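Local atomic coordinates of putative oxidoreductase (Bacteroides fragilis NCTC 9343, PDB entry 3FHL), a protein that probably acts as an oxidoreductase of the Gfo/Idh/MocA family, with a Rossmann-type domain expected to bind a nicotinamide dinucleotide cofactor. Residues 96-101 with 330-335. Residues are numbered along the deposited sequence; the frame is centred on the assembly and turned at random.
Sequences KPFTST and DILNVI
Phe98, Ile331 and Leu332 form a buried apolar contact between the Rossmann domain and the C-terminal part of the chain: the loop that leaves strand 91-95 for helix 102-115 packs against helix 328-347, which belongs to the C-terminal alpha/beta part. Ile331 is the central piece. The CG2 methyl of Ile331 lies 3.7 Å from Phe98 CB and equally close to Phe98 CD2, while Ile331 CD1 reaches Lys96 CD at 4.0 Å. A beta-branched residue suits this place because its two arms serve two neighbours: CG1 stands anti to the backbone N (chi1 -156°) and carries CD1 to the lysine, leaving CG2 for the phenylalanine. Leu332, one residue on, meets the same ring differently, its CD2 methyl standing at the edge, close to the ring plane, 3.9 Å from Phe98 CD2. Thr99 CG2 sits 4.2 Å above the plane of the Phe98 ring, over its centre. Thr99 OG1 donates to Thr101 O at 2.6 Å, with the donor well above the carbonyl plane. Thr101, the N-cap of helix 102-115, accepts the Gln104 N-H with its OG1. Val121 of the edge strand 119-122 touches Lys96, Phe98 and Ile331, joining the contact to the parallel sheet. Lys96 and Pro97, joined by a cis peptide, end the Glu-Lys-Pro motif of the Gfo/Idh/MocA family; in relatives this lysine usually lies near the nicotinamide and substrate, and a similar place is likely here. Lys96 offers only methylenes to the isoleucine; its NZ continues to a hydrogen bond with Ser181 OG. No hydrogen bond links the two segments, so their attachment here rests on van der Waals contact and the burial of apolar surface, with the lysine's polar end satisfied beyond the apolar patch.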
loop_
_atom_site.group_PDB
_atom_site.type_symbol
_atom_site.label_atom_id
_atom_site.label_comp_id
_atom_site.label_asym_id
_atom_site.label_seq_id
_atom_site.Cartn_x
_atom_site.Cartn_y
_atom_site.Cartn_z
ATOM N N LYS C 96 12.708 0.198 24.715
ATOM C CA LYS C 96 12.639 -0.992 23.866
ATOM C C LYS C 96 14.052 -1.473 23.543
ATOM O O LYS C 96 14.924 -0.655 23.234
ATOM C CB LYS C 96 11.891 -0.688 22.573
ATOM C CG LYS C 96 10.394 -0.479 22.761
ATOM C CD LYS C 96 9.833 0.415 21.662
ATOM C CE LYS C 96 10.050 -0.188 20.278
ATOM N NZ LYS C 96 9.585 0.749 19.203
ATOM N N PRO C 97 14.286 -2.796 23.615
ATOM C CA PRO C 97 13.325 -3.854 23.956
ATOM C C PRO C 97 13.061 -3.944 25.461
ATOM O O PRO C 97 14.005 -3.990 26.257
ATOM C CB PRO C 97 14.005 -5.138 23.448
ATOM C CG PRO C 97 15.304 -4.697 22.803
ATOM C CD PRO C 97 15.618 -3.351 23.343
ATOM N N PHE C 98 11.778 -3.927 25.820
ATOM C CA PHE C 98 11.310 -4.008 27.206
ATOM C C PHE C 98 11.957 -5.193 27.922
ATOM O O PHE C 98 12.695 -5.002 28.890
ATOM C CB PHE C 98 9.770 -4.083 27.208
ATOM C CG PHE C 98 9.130 -4.284 28.570
ATOM C CD1 PHE C 98 9.633 -3.679 29.722
ATOM C CD2 PHE C 98 7.973 -5.050 28.678
ATOM C CE1 PHE C 98 9.019 -3.878 30.952
ATOM C CE2 PHE C 98 7.348 -5.239 29.899
ATOM C CZ PHE C 98 7.869 -4.659 31.037
ATOM N N THR C 99 11.691 -6.405 27.441
ATOM C CA THR C 99 12.325 -7.608 27.975
ATOM C C THR C 99 12.684 -8.543 26.832
ATOM O O THR C 99 12.219 -8.359 25.701
ATOM C CB THR C 99 11.402 -8.380 28.926
ATOM O OG1 THR C 99 10.118 -8.545 28.311
ATOM C CG2 THR C 99 11.237 -7.656 30.251
ATOM N N SER C 100 13.497 -9.555 27.129
ATOM C CA SER C 100 13.854 -10.553 26.128
ATOM C C SER C 100 12.690 -11.503 25.838
ATOM O O SER C 100 12.561 -11.991 24.719
ATOM C CB SER C 100 15.118 -11.321 26.534
ATOM O OG SER C 100 14.887 -12.141 27.662
ATOM N N THR C 101 11.842 -11.750 26.840
ATOM C CA THR C 101 10.645 -12.593 26.663
ATOM C C THR C 101 9.378 -11.936 27.210
ATOM O O THR C 101 9.446 -11.060 28.070
ATOM C CB THR C 101 10.783 -14.013 27.323
ATOM O OG1 THR C 101 10.507 -13.936 28.728
ATOM C CG2 THR C 101 12.169 -14.632 27.092
ATOM N N ASP C 330 1.318 -1.920 26.900
ATOM C CA ASP C 330 1.225 -1.453 25.509
ATOM C C ASP C 330 2.252 -2.121 24.591
ATOM O O ASP C 330 1.899 -2.517 23.489
ATOM C CB ASP C 330 1.335 0.073 25.410
ATOM C CG ASP C 330 0.083 0.792 25.890
ATOM O OD1 ASP C 330 -0.937 0.134 26.199
ATOM O OD2 ASP C 330 0.114 2.037 25.951
ATOM N N ILE C 331 3.498 -2.269 25.044
ATOM C CA ILE C 331 4.520 -2.919 24.217
ATOM C C ILE C 331 4.328 -4.439 24.133
ATOM O O ILE C 331 4.702 -5.042 23.139
ATOM C CB ILE C 331 5.978 -2.517 24.590
ATOM C CG1 ILE C 331 6.937 -2.701 23.407
ATOM C CG2 ILE C 331 6.508 -3.314 25.751
ATOM C CD1 ILE C 331 6.629 -1.843 22.184
ATOM N N LEU C 332 3.725 -5.050 25.154
ATOM C CA LEU C 332 3.430 -6.475 25.072
ATOM C C LEU C 332 2.347 -6.703 24.027
ATOM O O LEU C 332 2.413 -7.671 23.273
ATOM C CB LEU C 332 2.998 -7.049 26.420
ATOM C CG LEU C 332 4.005 -7.092 27.569
ATOM C CD1 LEU C 332 3.475 -8.095 28.571
ATOM C CD2 LEU C 332 5.415 -7.485 27.129
ATOM N N ASN C 333 1.365 -5.802 23.994
ATOM C CA ASN C 333 0.310 -5.807 22.982
ATOM C C ASN C 333 0.861 -5.639 21.569
ATOM O O ASN C 333 0.447 -6.336 20.635
ATOM C CB ASN C 333 -0.707 -4.703 23.283
ATOM C CG ASN C 333 -1.537 -4.989 24.528
ATOM O OD1 ASN C 333 -1.465 -6.081 25.100
ATOM N ND2 ASN C 333 -2.340 -4.009 24.945
ATOM N N VAL C 334 1.808 -4.718 21.430
ATOM C CA VAL C 334 2.492 -4.478 20.162
ATOM C C VAL C 334 3.235 -5.725 19.698
ATOM O O VAL C 334 3.110 -6.119 18.539
ATOM C CB VAL C 334 3.425 -3.271 20.272
ATOM C CG1 VAL C 334 4.405 -3.197 19.102
ATOM C CG2 VAL C 334 2.593 -2.022 20.358
ATOM N N ILE C 335 3.957 -6.360 20.622
ATOM C CA ILE C 335 4.731 -7.580 20.353
ATOM C C ILE C 335 3.840 -8.755 19.955
ATOM O O ILE C 335 4.233 -9.567 19.117
ATOM C CB ILE C 335 5.672 -7.940 21.538
ATOM C CG1 ILE C 335 6.875 -6.996 21.550
ATOM C CG2 ILE C 335 6.165 -9.401 21.474
ATOM C CD1 ILE C 335 7.689 -7.052 22.837
#